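Local coordinates for manganese-containing pseudocatalase (Thermus thermophilus, PDB 2V8T) that breaks hydrogen peroxide down to water and dioxygen at a centre of two manganese ions, at the interface of chains A and B. Residues are numbered along the deposited sequence; one frame, centred on the assembly and turned at random. Chains: chain A/B, Manganese-containing pseudocatalase.

Contact 1 and contact 2 lie side by side on one interface between two copies of the protein. The centres of their C-alpha atoms are about 15 Å apart. In chain A both draw on the start of helix 57-85 and the loop before it. A:Tyr59 serves contact 1 and its neighbour A:Tyr60 serves contact 2. Chain B offers helix 288-298 to contact 1, and its first residues and loop 271-273 to contact 2. Contact 1 is apolar and contact 2 is polar. Two-fold symmetry repeats both with the chains exchanged, so this pair of subunits is joined twice over. The deposited assembly holds six copies.

Contact 1: the interface of chains A and B. Residues chain A 56, 58-59, 198-199, 247; chain B 290, 293-294, 297.
The phenol ring of A:Tyr59 meets B:Leu297 and B:Ile293 at its hydroxyl end, while its own chain packs on both faces. A:Leu199 lies by one face, near the rim. The tip of A:Ile247 lies by the opposite face, also near the rim. A:Pro58 CB stands on the A:Ile247 side, a little farther from the ring plane. Methyl CD1 of B:Leu297 comes to this side too, but out by the hydroxyl end. B:Leu297 CD1 is 3.6 Å from A:Tyr59 OH. B:Ala294 CB lies almost in the ring plane, beyond the CE2 edge. At the edge, in plane, A:Ser198 OG is hydrogen bonded to A:Tyr59 OH at 2.8 Å. This bond orients the hydroxyl, while A:Leu199 and A:Ile247 on opposite faces would restrict turning of the ring. The hydroxyl thus has a polar partner in its own chain while meeting methyl groups of the other.

B:Ile293 approaches the end of the phenol, and the two side chains cross at about a right angle. Its CG1 is anti to the carbonyl carbon (chi1 -70°). This leaves B:Ile293 CG2 anti to the backbone N, where it touches A:Tyr59 OH and the backbone O of A:Ser198, the latter at 3.5 Å. CD1 extends past the same carbonyl towards A:Leu199 O. These are van der Waals contacts.

B:Ala294 CB also touches A:Leu56 CD2. A:Leu56 CD2 lies 3.7 Å from the backbone O of B:Leu290, again in van der Waals contact. The CD2 methyl of B:Leu290 meets CD2 of A:Leu199 at 3.9 Å, and the two side chains cross at about a right angle. At the other end, A:Pro58 CB is 3.9 Å from B:Leu297 CD1.

No hydrogen bond joins the two chains in this patch. It is an apolar helix-packing interface. It seats the C-terminal helix of chain B against helices 57-85 and 172-200 of chain A, and probably stabilises the assembly.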
loop_
_atom_site.group_PDB
_atom_site.type_symbol
_atom_site.label_atom_id
_atom_site.label_comp_id
_atom_site.label_asym_id
_atom_site.label_seq_id
_atom_site.Cartn_x
_atom_site.Cartn_y
_atom_site.Cartn_z
ATOM N N LEU A 56 -23.403 -26.689 -11.755
ATOM C CA LEU A 56 -23.254 -26.574 -10.312
ATOM C C LEU A 56 -24.228 -25.505 -9.763
ATOM O O LEU A 56 -23.938 -24.810 -8.779
ATOM C CB LEU A 56 -21.803 -26.268 -9.918
ATOM C CG LEU A 56 -20.830 -27.401 -10.260
ATOM C CD1 LEU A 56 -19.396 -26.897 -10.233
ATOM C CD2 LEU A 56 -21.022 -28.585 -9.302
ATOM N N PRO A 58 -26.916 -25.198 -7.831
ATOM C CA PRO A 58 -27.306 -24.902 -6.464
ATOM C C PRO A 58 -26.243 -24.084 -5.723
ATOM O O PRO A 58 -26.568 -23.198 -4.890
ATOM C CB PRO A 58 -27.460 -26.320 -5.871
ATOM C CG PRO A 58 -27.846 -27.189 -7.096
ATOM C CD PRO A 58 -26.973 -26.628 -8.160
ATOM N N TYR A 59 -24.986 -24.364 -6.013
ATOM C CA TYR A 59 -23.861 -23.665 -5.367
ATOM C C TYR A 59 -23.686 -22.275 -5.925
ATOM O O TYR A 59 -23.378 -21.323 -5.175
ATOM C CB TYR A 59 -22.574 -24.506 -5.565
ATOM C CG TYR A 59 -22.743 -25.915 -5.059
ATOM C CD1 TYR A 59 -22.670 -26.206 -3.721
ATOM C CD2 TYR A 59 -23.047 -26.949 -5.942
ATOM C CE1 TYR A 59 -22.917 -27.493 -3.273
ATOM C CE2 TYR A 59 -23.303 -28.235 -5.499
ATOM C CZ TYR A 59 -23.221 -28.509 -4.146
ATOM O OH TYR A 59 -23.446 -29.794 -3.732
ATOM N N SER A 198 -22.226 -31.206 1.534
ATOM C CA SER A 198 -22.761 -31.823 0.346
ATOM C C SER A 198 -21.667 -32.235 -0.636
ATOM O O SER A 198 -21.773 -33.273 -1.295
ATOM C CB SER A 198 -23.849 -30.994 -0.300
ATOM O OG SER A 198 -23.348 -29.831 -0.955
ATOM N N LEU A 199 -20.614 -31.439 -0.762
ATOM C CA LEU A 199 -19.561 -31.675 -1.735
ATOM C C LEU A 199 -18.461 -32.609 -1.240
ATOM O O LEU A 199 -17.754 -33.193 -2.080
ATOM C CB LEU A 199 -18.954 -30.346 -2.159
ATOM C CG LEU A 199 -19.848 -29.470 -2.991
ATOM C CD1 LEU A 199 -19.267 -27.994 -2.929
ATOM C CD2 LEU A 199 -20.030 -29.994 -4.415
ATOM N N ILE A 247 -29.620 -26.751 -0.856
ATOM C CA ILE A 247 -28.540 -26.714 0.128
ATOM C C ILE A 247 -29.059 -26.192 1.452
ATOM O O ILE A 247 -28.696 -26.697 2.524
ATOM C CB ILE A 247 -27.346 -25.871 -0.386
ATOM C CG1 ILE A 247 -26.737 -26.478 -1.638
ATOM C CG2 ILE A 247 -26.312 -25.677 0.727
ATOM C CD1 ILE A 247 -25.789 -25.519 -2.379
ATOM N N LEU B 290 -18.498 -33.819 -8.936
ATOM C CA LEU B 290 -19.273 -32.714 -8.374
ATOM C C LEU B 290 -20.540 -32.460 -9.184
ATOM O O LEU B 290 -21.579 -32.170 -8.606
ATOM C CB LEU B 290 -18.444 -31.434 -8.252
ATOM C CG LEU B 290 -17.173 -31.543 -7.420
ATOM C CD1 LEU B 290 -16.597 -30.149 -7.175
ATOM C CD2 LEU B 290 -17.363 -32.290 -6.105
ATOM N N ILE B 293 -23.028 -34.935 -7.942
ATOM C CA ILE B 293 -23.596 -34.529 -6.668
ATOM C C ILE B 293 -24.688 -33.470 -6.865
ATOM O O ILE B 293 -25.772 -33.552 -6.277
ATOM C CB ILE B 293 -22.468 -34.014 -5.721
ATOM C CG1 ILE B 293 -21.584 -35.163 -5.277
ATOM C CG2 ILE B 293 -23.041 -33.260 -4.523
ATOM C CD1 ILE B 293 -20.302 -34.721 -4.601
ATOM N N ALA B 294 -24.411 -32.466 -7.707
ATOM C CA ALA B 294 -25.387 -31.408 -7.942
ATOM C C ALA B 294 -26.657 -32.001 -8.568
ATOM O O ALA B 294 -27.764 -31.637 -8.168
ATOM C CB ALA B 294 -24.791 -30.335 -8.817
ATOM N N LEU B 297 -28.892 -33.604 -6.045
ATOM C CA LEU B 297 -29.601 -32.661 -5.157
ATOM C C LEU B 297 -30.980 -32.378 -5.668
ATOM O O LEU B 297 -31.909 -32.113 -4.874
ATOM C CB LEU B 297 -28.904 -31.324 -5.055
ATOM C CG LEU B 297 -27.596 -31.329 -4.274
ATOM C CD1 LEU B 297 -26.941 -29.918 -4.362
ATOM C CD2 LEU B 297 -27.804 -31.683 -2.805
#

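Contact 2: the interface of chains A and B. Residues chain A 48, 50, 53-54, 60; chain B 4, 6, 271-273.
A:Lys53 and B:Phe272 meet through a hydrogen bond from NZ to the backbone O, 2.7 Å long. The amine nitrogen NZ approaches in the carbonyl plane. The lysine chain is straight until its last torsion, where it bends (chi4 72°) and turns NZ inward to its own chain. There A:Lys53 NZ also bonds to the backbone O of A:Phe50, in plane on a lone pair, at 2.8 Å. A further bond runs from A:Lys53 NZ to A:Phe48 O at 3.0 Å, with NZ above that carbonyl plane. Backbone carbonyls of both chains thus hold NZ, which would suit a charged amine.

The backbone N of A:Lys53 gives a hydrogen bond to B:Asp273 OD2 at 2.9 Å, from above the carboxylate plane. Water 1 links the same oxygen to A:Lys54 N.

A:Tyr60 and B:Asp6 come tip to tip. A:Tyr60 OH donates to the syn lone pair of B:Asp6 OD1 at 2.6 Å. Ring and carboxylate planes are 53° apart, with B:Asp6 CG at the ring edge. Within chain A, A:Lys53 CG sits over the centre of one ring face and backs the phenol.

Among van der Waals contacts, A:Lys53 CD meets B:Val271 CG2 at 3.8 Å. B:Arg4 NH2 lies 3.8 Å from A:Phe48 CE1, the guanidinium and ring planes 69° apart.

This polar interface ties loop 271-273 and the N-terminal stretch of chain B to chain A, and probably fixes the register of the two subunits.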
loop_
_atom_site.group_PDB
_atom_site.type_symbol
_atom_site.label_atom_id
_atom_site.label_comp_id
_atom_site.label_asym_id
_atom_site.label_seq_id
_atom_site.Cartn_x
_atom_site.Cartn_y
_atom_site.Cartn_z
ATOM N N PHE A 48 -19.210 -13.834 -10.222
ATOM C CA PHE A 48 -18.874 -13.483 -11.605
ATOM C C PHE A 48 -18.043 -14.598 -12.243
ATOM O O PHE A 48 -18.250 -14.992 -13.399
ATOM C CB PHE A 48 -18.094 -12.166 -11.668
ATOM C CG PHE A 48 -18.802 -10.951 -11.095
ATOM C CD1 PHE A 48 -20.178 -10.879 -10.953
ATOM C CD2 PHE A 48 -18.032 -9.841 -10.758
ATOM C CE1 PHE A 48 -20.777 -9.728 -10.473
ATOM C CE2 PHE A 48 -18.646 -8.683 -10.286
ATOM C CZ PHE A 48 -20.002 -8.629 -10.142
ATOM N N PHE A 50 -17.619 -17.730 -11.524
ATOM C CA PHE A 50 -18.046 -19.104 -11.277
ATOM C C PHE A 50 -18.077 -19.887 -12.573
ATOM O O PHE A 50 -18.714 -19.480 -13.541
ATOM C CB PHE A 50 -19.442 -19.039 -10.609
ATOM C CG PHE A 50 -19.874 -20.315 -9.961
ATOM C CD1 PHE A 50 -20.373 -21.384 -10.727
ATOM C CD2 PHE A 50 -19.816 -20.463 -8.599
ATOM C CE1 PHE A 50 -20.818 -22.555 -10.115
ATOM C CE2 PHE A 50 -20.261 -21.639 -7.990
ATOM C CZ PHE A 50 -20.758 -22.662 -8.748
ATOM N N LYS A 53 -22.002 -22.601 -14.031
ATOM C CA LYS A 53 -23.139 -21.898 -13.462
ATOM C C LYS A 53 -24.446 -22.717 -13.540
ATOM O O LYS A 53 -25.294 -22.590 -12.668
ATOM C CB LYS A 53 -23.311 -20.521 -14.093
ATOM C CG LYS A 53 -22.193 -19.535 -13.735
ATOM C CD LYS A 53 -22.390 -18.165 -14.339
ATOM C CE LYS A 53 -21.503 -17.065 -13.815
ATOM N NZ LYS A 53 -20.094 -17.188 -14.255
ATOM N N LYS A 54 -24.599 -23.530 -14.590
ATOM C CA LYS A 54 -25.743 -24.453 -14.680
ATOM C C LYS A 54 -25.410 -25.828 -14.033
ATOM O O LYS A 54 -26.181 -26.329 -13.209
ATOM C CB LYS A 54 -26.203 -24.630 -16.104
ATOM C CG LYS A 54 -27.363 -25.663 -16.171
ATOM C CD LYS A 54 -27.978 -25.788 -17.500
ATOM C CE LYS A 54 -29.162 -26.732 -17.467
ATOM N NZ LYS A 54 -29.835 -26.861 -18.751
ATOM N N TYR A 60 -23.884 -22.110 -7.221
ATOM C CA TYR A 60 -23.877 -20.774 -7.845
ATOM C C TYR A 60 -24.986 -19.912 -7.245
ATOM O O TYR A 60 -24.743 -18.748 -6.864
ATOM C CB TYR A 60 -24.038 -20.913 -9.343
ATOM C CG TYR A 60 -24.177 -19.568 -10.031
ATOM C CD1 TYR A 60 -23.154 -18.628 -10.004
ATOM C CD2 TYR A 60 -25.341 -19.242 -10.707
ATOM C CE1 TYR A 60 -23.299 -17.402 -10.608
ATOM C CE2 TYR A 60 -25.488 -18.025 -11.325
ATOM C CZ TYR A 60 -24.466 -17.101 -11.308
ATOM O OH TYR A 60 -24.563 -15.880 -11.925
ATOM N N ARG B 4 -30.944 -8.948 -7.170
ATOM C CA ARG B 4 -30.095 -9.347 -8.284
ATOM C C ARG B 4 -30.945 -10.042 -9.354
ATOM O O ARG B 4 -31.804 -10.856 -9.029
ATOM C CB ARG B 4 -28.978 -10.269 -7.785
ATOM C CG ARG B 4 -27.961 -10.665 -8.840
ATOM C CD ARG B 4 -26.839 -11.469 -8.180
ATOM N NE ARG B 4 -25.800 -11.752 -9.155
ATOM C CZ ARG B 4 -24.533 -11.984 -8.829
ATOM N NH1 ARG B 4 -24.136 -11.993 -7.563
ATOM N NH2 ARG B 4 -23.627 -12.154 -9.779
ATOM N N ASP B 6 -30.167 -12.365 -12.786
ATOM C CA ASP B 6 -29.062 -13.193 -13.321
ATOM C C ASP B 6 -28.911 -12.977 -14.839
ATOM O O ASP B 6 -29.085 -13.895 -15.631
ATOM C CB ASP B 6 -29.248 -14.643 -12.978
ATOM C CG ASP B 6 -27.934 -15.427 -13.046
ATOM O OD1 ASP B 6 -26.943 -14.913 -12.423
ATOM O OD2 ASP B 6 -27.889 -16.506 -13.662
ATOM N N VAL B 271 -25.735 -14.496 -18.574
ATOM C CA VAL B 271 -24.441 -14.475 -17.910
ATOM C C VAL B 271 -23.477 -15.383 -18.668
ATOM O O VAL B 271 -23.856 -16.207 -19.502
ATOM C CB VAL B 271 -24.556 -14.792 -16.423
ATOM C CG1 VAL B 271 -25.344 -13.705 -15.680
ATOM C CG2 VAL B 271 -25.074 -16.176 -16.153
ATOM N N PHE B 272 -22.186 -15.148 -18.407
ATOM C CA PHE B 272 -21.093 -15.840 -19.054
ATOM C C PHE B 272 -20.543 -16.938 -18.156
ATOM O O PHE B 272 -20.379 -16.700 -16.942
ATOM C CB PHE B 272 -19.970 -14.842 -19.387
ATOM C CG PHE B 272 -18.794 -15.519 -20.020
ATOM C CD1 PHE B 272 -18.858 -16.052 -21.300
ATOM C CD2 PHE B 272 -17.591 -15.687 -19.282
ATOM C CE1 PHE B 272 -17.786 -16.777 -21.841
ATOM C CE2 PHE B 272 -16.536 -16.376 -19.847
ATOM C CZ PHE B 272 -16.640 -16.920 -21.099
ATOM N N ASP B 273 -20.217 -18.076 -18.736
ATOM C CA ASP B 273 -19.607 -19.186 -18.017
ATOM C C ASP B 273 -18.370 -19.619 -18.770
ATOM O O ASP B 273 -18.447 -20.101 -19.916
ATOM C CB ASP B 273 -20.589 -20.331 -17.898
ATOM C CG ASP B 273 -20.089 -21.515 -17.084
ATOM O OD1 ASP B 273 -18.882 -21.611 -16.774
ATOM O OD2 ASP B 273 -20.956 -22.381 -16.768
HETATM O O HOH W 1 -23.377 -22.854 -17.333
#